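Local coordinates for protein putative prolyl-tRNA synthetase (Leishmania major, PDB 5XIL) that probably charges tRNA(Pro) with L-proline at the expense of ATP, releasing AMP and diphosphate, as a class II aminoacyl-tRNA synthetase, at residues G4-R9 with Y17-T22; D278-V283 with H346-G351. All blocks are in the same frame, centred on the assembly; numbering follows the deposited sequence.

Contact 1. Residues G4-R9 with Y17-T22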
ATOM      1  N   GLY A   4     -29.318  15.055 -10.022  1.00 44.42           N
ATOM      2  CA  GLY A   4     -28.422  14.994 -11.184  1.00 43.01           C
ATOM      3  C   GLY A   4     -27.261  15.987 -11.081  1.00 40.86           C
ATOM      4  O   GLY A   4     -26.803  16.314  -9.971  1.00 35.41           O
ATOM      5  N   ILE A   5     -26.799  16.449 -12.243  1.00 33.06           N
ATOM      6  CA  ILE A   5     -25.549  17.224 -12.384  1.00 31.62           C
ATOM      7  C   ILE A   5     -25.890  18.552 -13.031  1.00 31.65           C
ATOM      8  O   ILE A   5     -26.789  18.600 -13.858  1.00 31.34           O
ATOM      9  CB  ILE A   5     -24.530  16.416 -13.258  1.00 29.38           C
ATOM     10  CG1 ILE A   5     -24.214  15.094 -12.541  1.00 28.86           C
ATOM     11  CG2 ILE A   5     -23.257  17.216 -13.570  1.00 25.03           C
ATOM     12  CD1 ILE A   5     -23.639  15.259 -11.147  1.00 29.11           C
ATOM     13  N   ALA A   6     -25.171  19.605 -12.681  1.00 31.81           N
ATOM     14  CA  ALA A   6     -25.602  20.946 -13.060  1.00 34.81           C
ATOM     15  C   ALA A   6     -25.130  21.424 -14.429  1.00 34.77           C
ATOM     16  O   ALA A   6     -25.592  22.475 -14.905  1.00 35.98           O
ATOM     17  CB  ALA A   6     -25.213  21.970 -11.984  1.00 36.50           C
ATOM     18  N   ALA A   7     -24.273  20.678 -15.103  1.00 29.51           N
ATOM     19  CA  ALA A   7     -23.838  21.078 -16.443  1.00 26.58           C
ATOM     20  C   ALA A   7     -23.663  19.812 -17.227  1.00 27.79           C
ATOM     21  O   ALA A   7     -23.332  18.787 -16.623  1.00 26.16           O
ATOM     22  CB  ALA A   7     -22.539  21.829 -16.397  1.00 27.14           C
ATOM     23  N   LYS A   8     -23.892  19.888 -18.536  1.00 24.33           N
ATOM     24  CA  LYS A   8     -23.636  18.782 -19.438  1.00 24.68           C
ATOM     25  C   LYS A   8     -22.158  18.787 -19.822  1.00 26.05           C
ATOM     26  O   LYS A   8     -21.517  19.880 -19.929  1.00 23.47           O
ATOM     27  CB  LYS A   8     -24.511  18.855 -20.695  1.00 26.37           C
ATOM     28  CG  LYS A   8     -25.944  18.447 -20.491  1.00 30.57           C
ATOM     29  CD  LYS A   8     -26.671  18.181 -21.811  1.00 36.76           C
ATOM     30  CE  LYS A   8     -28.144  17.901 -21.502  1.00 44.97           C
ATOM     31  NZ  LYS A   8     -29.006  17.457 -22.643  1.00 49.59           N
ATOM     32  N   ARG A   9     -21.618  17.574 -20.033  1.00 23.37           N
ATOM     33  CA  ARG A   9     -20.195  17.454 -20.427  0.58 24.00           C
ATOM     34  C   ARG A   9     -19.896  18.212 -21.698  1.00 26.62           C
ATOM     35  O   ARG A   9     -18.824  18.814 -21.824  1.00 25.06           O
ATOM     36  CB  ARG A   9     -19.832  16.016 -20.695  0.58 23.47           C
ATOM     37  CG  ARG A   9     -19.615  15.215 -19.468  0.58 21.61           C
ATOM     38  CD  ARG A   9     -19.795  13.743 -19.766  0.58 20.43           C
ATOM     39  NE  ARG A   9     -18.959  13.351 -20.873  0.58 20.61           N
ATOM     40  CZ  ARG A   9     -17.723  12.843 -20.747  0.58 20.95           C
ATOM     41  NH1 ARG A   9     -17.158  12.658 -19.564  0.58 16.47           N
ATOM     42  NH2 ARG A   9     -17.053  12.566 -21.846  0.58 21.11           N
ATOM     43  N   TYR A  17     -17.238  18.580 -14.368  1.00 16.51           N
ATOM     44  CA  TYR A  17     -16.256  17.725 -13.667  1.00 15.77           C
ATOM     45  C   TYR A  17     -16.267  18.106 -12.187  1.00 16.07           C
ATOM     46  O   TYR A  17     -16.303  17.237 -11.325  1.00 13.27           O
ATOM     47  CB  TYR A  17     -14.895  18.006 -14.249  1.00 16.56           C
ATOM     48  CG  TYR A  17     -13.754  17.209 -13.672  1.00 15.73           C
ATOM     49  CD1 TYR A  17     -13.600  15.886 -13.975  1.00 14.69           C
ATOM     50  CD2 TYR A  17     -12.795  17.808 -12.896  1.00 17.02           C
ATOM     51  CE1 TYR A  17     -12.550  15.168 -13.450  1.00 14.72           C
ATOM     52  CE2 TYR A  17     -11.726  17.101 -12.383  1.00 16.14           C
ATOM     53  CZ  TYR A  17     -11.627  15.765 -12.674  1.00 15.16           C
ATOM     54  OH  TYR A  17     -10.540  15.095 -12.159  1.00 15.44           O
ATOM     55  N   ILE A  18     -16.175  19.414 -11.882  1.00 16.55           N
ATOM     56  CA  ILE A  18     -16.250  19.841 -10.499  1.00 17.16           C
ATOM     57  C   ILE A  18     -17.522  19.411  -9.781  1.00 16.26           C
ATOM     58  O   ILE A  18     -17.442  18.953  -8.661  1.00 15.55           O
ATOM     59  CB  ILE A  18     -16.110  21.361 -10.368  1.00 21.00           C
ATOM     60  CG1 ILE A  18     -14.701  21.746 -10.629  1.00 23.78           C
ATOM     61  CG2 ILE A  18     -16.443  21.834  -8.966  1.00 21.11           C
ATOM     62  CD1 ILE A  18     -14.622  23.152 -11.152  1.00 31.06           C
ATOM     63  N   ASP A  19     -18.669  19.480 -10.435  1.00 17.31           N
ATOM     64  CA  ASP A  19     -19.935  19.075  -9.849  1.00 17.66           C
ATOM     65  C   ASP A  19     -19.903  17.553  -9.602  1.00 16.84           C
ATOM     66  O   ASP A  19     -20.345  17.061  -8.585  1.00 14.28           O
ATOM     67  CB  ASP A  19     -21.136  19.453 -10.758  1.00 18.41           C
ATOM     68  CG  ASP A  19     -22.480  19.567 -10.002  1.00 21.98           C
ATOM     69  OD1 ASP A  19     -22.462  20.055  -8.870  1.00 22.59           O
ATOM     70  OD2 ASP A  19     -23.577  19.156 -10.543  1.00 20.91           O
ATOM     71  N   VAL A  20     -19.360  16.808 -10.544  1.00 15.20           N
ATOM     72  CA  VAL A  20     -19.327  15.374 -10.325  1.00 15.07           C
ATOM     73  C   VAL A  20     -18.461  14.995  -9.157  1.00 14.54           C
ATOM     74  O   VAL A  20     -18.896  14.166  -8.367  1.00 16.84           O
ATOM     75  CB  VAL A  20     -18.886  14.640 -11.585  1.00 14.66           C
ATOM     76  CG1 VAL A  20     -18.428  13.201 -11.296  1.00 15.33           C
ATOM     77  CG2 VAL A  20     -19.998  14.772 -12.589  1.00 15.55           C
ATOM     78  N   ILE A  21     -17.247  15.467  -9.116  1.00 14.68           N
ATOM     79  CA  ILE A  21     -16.297  14.982  -8.132  1.00 16.89           C
ATOM     80  C   ILE A  21     -16.779  15.370  -6.706  1.00 16.17           C
ATOM     81  O   ILE A  21     -16.563  14.651  -5.778  1.00 16.00           O
ATOM     82  CB  ILE A  21     -14.874  15.374  -8.394  1.00 17.01           C
ATOM     83  CG1 ILE A  21     -14.680  16.855  -8.242  1.00 17.38           C
ATOM     84  CG2 ILE A  21     -14.378  14.857  -9.745  1.00 18.39           C
ATOM     85  CD1 ILE A  21     -13.285  17.286  -8.572  1.00 17.56           C
ATOM     86  N   THR A  22     -17.505  16.470  -6.617  1.00 16.60           N
ATOM     87  CA  THR A  22     -18.056  16.933  -5.330  1.00 18.18           C
ATOM     88  C   THR A  22     -19.273  16.136  -4.910  1.00 18.03           C
ATOM     89  O   THR A  22     -19.301  15.619  -3.821  1.00 15.88           O
ATOM     90  CB  THR A  22     -18.360  18.444  -5.357  1.00 20.47           C
ATOM     91  OG1 THR A  22     -19.229  18.721  -6.441  1.00 30.52           O
ATOM     92  CG2 THR A  22     -17.173  19.219  -5.626  1.00 20.19           C
TER

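Contact 2. Residues D278-V283 with H346-G351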
ATOM      1  N   ASP A 278     -20.850  10.581 -17.207  1.00 17.07           N
ATOM      2  CA  ASP A 278     -21.850  11.006 -18.194  1.00 14.33           C
ATOM      3  C   ASP A 278     -22.681  12.132 -17.664  1.00 15.90           C
ATOM      4  O   ASP A 278     -22.365  12.737 -16.605  1.00 15.78           O
ATOM      5  CB  ASP A 278     -22.660   9.816 -18.678  1.00 16.20           C
ATOM      6  CG  ASP A 278     -23.567   9.203 -17.559  1.00 12.77           C
ATOM      7  OD1 ASP A 278     -23.708   9.864 -16.572  1.00 12.01           O
ATOM      8  OD2 ASP A 278     -24.025   8.020 -17.767  1.00 16.31           O
ATOM      9  N   ASN A 279     -23.755  12.499 -18.397  1.00 17.02           N
ATOM     10  CA  ASN A 279     -24.540  13.645 -17.913  1.00 19.01           C
ATOM     11  C   ASN A 279     -25.389  13.423 -16.648  1.00 20.45           C
ATOM     12  O   ASN A 279     -25.879  14.387 -16.015  1.00 19.25           O
ATOM     13  CB  ASN A 279     -25.319  14.274 -19.077  1.00 18.78           C
ATOM     14  CG  ASN A 279     -24.369  14.990 -20.025  1.00 20.68           C
ATOM     15  OD1 ASN A 279     -23.336  15.452 -19.590  1.00 23.18           O
ATOM     16  ND2 ASN A 279     -24.631  14.927 -21.300  1.00 21.25           N
ATOM     17  N   ARG A 280     -25.438  12.168 -16.200  1.00 19.60           N
ATOM     18  CA  ARG A 280     -26.091  11.831 -14.930  1.00 19.76           C
ATOM     19  C   ARG A 280     -25.095  11.734 -13.765  1.00 19.67           C
ATOM     20  O   ARG A 280     -25.513  11.617 -12.608  1.00 19.84           O
ATOM     21  CB  ARG A 280     -26.853  10.495 -15.109  1.00 22.53           C
ATOM     22  CG  ARG A 280     -27.925  10.561 -16.188  1.00 29.36           C
ATOM     23  CD  ARG A 280     -28.412   9.178 -16.588  1.00 35.84           C
ATOM     24  NE  ARG A 280     -29.352   8.733 -15.575  1.00 44.93           N
ATOM     25  CZ  ARG A 280     -30.611   9.161 -15.463  1.00 52.04           C
ATOM     26  NH1 ARG A 280     -31.135  10.020 -16.345  1.00 53.48           N
ATOM     27  NH2 ARG A 280     -31.362   8.710 -14.461  1.00 55.54           N
ATOM     28  N   GLY A 281     -23.780  11.777 -14.038  1.00 16.12           N
ATOM     29  CA  GLY A 281     -22.790  11.751 -12.975  1.00 15.48           C
ATOM     30  C   GLY A 281     -21.615  10.859 -13.296  1.00 15.29           C
ATOM     31  O   GLY A 281     -21.387  10.478 -14.450  1.00 13.38           O
ATOM     32  N   MET A 282     -20.953  10.425 -12.243  1.00 15.47           N
ATOM     33  CA  MET A 282     -19.873   9.422 -12.408  1.00 14.12           C
ATOM     34  C   MET A 282     -20.426   8.038 -12.844  1.00 13.78           C
ATOM     35  O   MET A 282     -21.593   7.719 -12.628  1.00 12.61           O
ATOM     36  CB  MET A 282     -19.104   9.362 -11.098  1.00 14.51           C
ATOM     37  CG  MET A 282     -17.865   8.460 -11.115  1.00 16.39           C
ATOM     38  SD  MET A 282     -16.814   8.842 -12.534  1.00 16.40           S
ATOM     39  CE  MET A 282     -15.579   7.518 -12.616  1.00 18.50           C
ATOM     40  N   VAL A 283     -19.623   7.273 -13.545  1.00 12.64           N
ATOM     41  CA  VAL A 283     -19.874   5.907 -13.872  1.00 12.22           C
ATOM     42  C   VAL A 283     -18.581   5.179 -13.439  1.00 13.68           C
ATOM     43  O   VAL A 283     -17.541   5.344 -14.098  1.00 13.57           O
ATOM     44  CB  VAL A 283     -20.146   5.699 -15.378  1.00 13.26           C
ATOM     45  CG1 VAL A 283     -20.353   4.237 -15.722  1.00 14.58           C
ATOM     46  CG2 VAL A 283     -21.370   6.526 -15.861  1.00 14.01           C
ATOM     47  N   HIS A 346     -28.616   9.620  -5.668  1.00 19.53           N
ATOM     48  CA  HIS A 346     -27.406   9.695  -4.922  1.00 18.84           C
ATOM     49  C   HIS A 346     -26.370   8.681  -5.413  1.00 17.58           C
ATOM     50  O   HIS A 346     -25.221   9.003  -5.655  1.00 14.60           O
ATOM     51  CB  HIS A 346     -27.701   9.461  -3.438  1.00 19.53           C
ATOM     52  CG  HIS A 346     -26.480   9.335  -2.576  1.00 18.94           C
ATOM     53  ND1 HIS A 346     -25.745  10.421  -2.138  1.00 17.31           N
ATOM     54  CD2 HIS A 346     -25.891   8.241  -2.023  1.00 19.21           C
ATOM     55  CE1 HIS A 346     -24.750   9.999  -1.397  1.00 18.28           C
ATOM     56  NE2 HIS A 346     -24.823   8.686  -1.302  1.00 19.54           N
ATOM     57  N   TRP A 347     -26.771   7.418  -5.507  1.00 15.26           N
ATOM     58  CA  TRP A 347     -25.880   6.348  -6.014  1.00 15.55           C
ATOM     59  C   TRP A 347     -25.648   6.402  -7.518  1.00 15.89           C
ATOM     60  O   TRP A 347     -24.594   5.947  -7.990  1.00 15.56           O
ATOM     61  CB  TRP A 347     -26.426   4.972  -5.589  1.00 15.58           C
ATOM     62  CG  TRP A 347     -26.380   4.839  -4.039  1.00 17.94           C
ATOM     63  CD1 TRP A 347     -27.442   4.930  -3.146  1.00 17.98           C
ATOM     64  CD2 TRP A 347     -25.198   4.731  -3.226  1.00 19.93           C
ATOM     65  NE1 TRP A 347     -26.983   4.844  -1.883  1.00 18.92           N
ATOM     66  CE2 TRP A 347     -25.618   4.715  -1.883  1.00 19.61           C
ATOM     67  CE3 TRP A 347     -23.845   4.582  -3.505  1.00 24.83           C
ATOM     68  CZ2 TRP A 347     -24.727   4.596  -0.817  1.00 23.67           C
ATOM     69  CZ3 TRP A 347     -22.936   4.435  -2.420  1.00 26.71           C
ATOM     70  CH2 TRP A 347     -23.385   4.450  -1.112  1.00 25.36           C
ATOM     71  N   GLU A 348     -26.609   6.929  -8.271  1.00 16.99           N
ATOM     72  CA  GLU A 348     -26.417   7.200  -9.688  0.58 17.35           C
ATOM     73  C   GLU A 348     -25.297   8.185  -9.890  1.00 16.82           C
ATOM     74  O   GLU A 348     -24.417   7.989 -10.736  1.00 16.53           O
ATOM     75  CB  GLU A 348     -27.685   7.776 -10.315  0.58 19.01           C
ATOM     76  CG  GLU A 348     -27.581   8.009 -11.813  0.58 19.45           C
ATOM     77  CD  GLU A 348     -28.941   8.162 -12.448  0.58 22.97           C
ATOM     78  OE1 GLU A 348     -29.504   9.277 -12.420  0.58 22.20           O
ATOM     79  OE2 GLU A 348     -29.461   7.147 -12.933  0.58 23.31           O
ATOM     80  N   VAL A 349     -25.348   9.259  -9.119  1.00 15.74           N
ATOM     81  CA  VAL A 349     -24.340  10.273  -9.263  1.00 16.85           C
ATOM     82  C   VAL A 349     -22.927   9.769  -8.895  1.00 16.36           C
ATOM     83  O   VAL A 349     -21.904  10.187  -9.472  1.00 15.43           O
ATOM     84  CB  VAL A 349     -24.720  11.507  -8.442  1.00 18.21           C
ATOM     85  CG1 VAL A 349     -23.572  12.514  -8.491  1.00 20.08           C
ATOM     86  CG2 VAL A 349     -26.008  12.124  -9.031  1.00 19.71           C
ATOM     87  N   LYS A 350     -22.871   8.853  -7.913  1.00 16.89           N
ATOM     88  CA  LYS A 350     -21.611   8.243  -7.491  1.00 15.17           C
ATOM     89  C   LYS A 350     -21.135   7.275  -8.494  1.00 13.79           C
ATOM     90  O   LYS A 350     -19.943   7.003  -8.566  1.00 13.55           O
ATOM     91  CB  LYS A 350     -21.719   7.576  -6.125  1.00 16.69           C
ATOM     92  CG  LYS A 350     -21.866   8.577  -4.993  1.00 18.86           C
ATOM     93  CD  LYS A 350     -22.188   7.945  -3.649  1.00 19.93           C
ATOM     94  CE  LYS A 350     -21.004   7.166  -3.128  1.00 23.17           C
ATOM     95  NZ  LYS A 350     -19.944   8.172  -2.775  1.00 24.59           N
ATOM     96  N   GLY A 351     -22.045   6.719  -9.289  1.00 12.54           N
ATOM     97  CA  GLY A 351     -21.651   5.797 -10.313  1.00 12.67           C
ATOM     98  C   GLY A 351     -21.551   4.354  -9.898  1.00 11.89           C
ATOM     99  O   GLY A 351     -20.850   3.590 -10.566  1.00 12.06           O
TER
HETATM  100  O   HOH W   1     -28.134  11.717 -12.147  1.00 29.00           O

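Contact 1. Residues G4-R9 with Y17-T22
Asp19 carries this contact with one carboxylate oxygen. Its OD2 takes the backbone N-H of Ala6, with Ala6 N and Asp19 OD2 2.7 Å apart and the N-H...O angle a moderately bent 147°. The donor comes from above the carboxylate plane, 33° out of it. Around that bond the loop wraps closely: Ile5 CA is 3.3 Å from Asp19 OD2, and Ile5 CG2 and Ala6 CB close in on the same oxygen, each 3.6 Å from Asp19 OD2. Asp19 reaches out because its CG stands anti to the backbone N (chi1 -157°), while the Ile5 side chain runs alongside it, pointing the other way. With CG1 of Ile5 beside its own backbone N, CD1 ends against the next helix residue, Ile5 CD1 lying 3.9 Å from Val20 CG2. A second partner steadies the acid: Lys23, one turn further on, makes a salt bridge to Asp19 OD2 and also bonds the carbonyl of Gly4, so one ammonium ties loop and carboxylate together and would offset the negative charge. The contact thus folds the first residues of this chain back at the surface along helix 13-23, which through Tyr17 and Ile21 also packs on helix 267-276.

Contact 2. Residues D278-V283 with H346-G351
Arg280 and Glu348 cross obliquely, their guanidinium and carboxylate planes turned 78° apart, so this salt bridge is not the flat, two-oxygen fork. Glu348 OE2 sits at the guanidinium edge and accepts through its syn lone pair from Arg280 NH2 at 2.9 Å, only 5° out of the guanidinium plane; Arg280 NE adds a weak bond to the same oxygen. Glu348 OE1 lies obliquely to the guanidinium, 2.8 Å from Arg280 NH2. Arg280 gets there by bending at chi3 (79°), whereas Glu348 has CG anti to its backbone N and runs extended beyond it. A water lies between Glu348 OE1 and the Arg280 carbonyl. Behind the arginine, a type I turn from Asp278 to Gly281 is braced by an Asx turn, Asp278 OD1 accepting from Arg280 N at 2.9 Å.

Deeper in, Met282 N donates to Val349 O, 2.9 Å away and above the carbonyl plane. The Met282 CB rests 3.3 Å from that same Val349 O, and Val349 CG2 packs on the Arg280 carbonyl. Both glycines sit where a CB would clash across the interface; Gly351 is also C-prime of the Schellman motif ending the helix. The contact thus docks the loop after helix 267-276 on the C-terminal end of helix 340-350 in the anticodon-binding domain, while Met282 also packs on helices 13-23 and 267-276.

How the contacts relate
The centres of contact 1 and contact 2 lie about 9 Å apart, and the two touch directly. Asn279 OD1 lies 2.8 Å from Arg9 N, a probable hydrogen bond. Separately, Ile5 CG1 packs 3.7 Å from Gly281 CA. Helix 13-23 meets both, since Val20, against which Ile5 rests, is also touched by Met282, and Lys23, the second partner of Asp19, packs on Val349. Gly4 N reaches Asn345 on helix 340-350. Together they place the first residues of this chain and the helix that follows where the loop leaving helix 267-276 meets the anticodon-binding domain. Both contacts lie away from the magnesium and zinc sites.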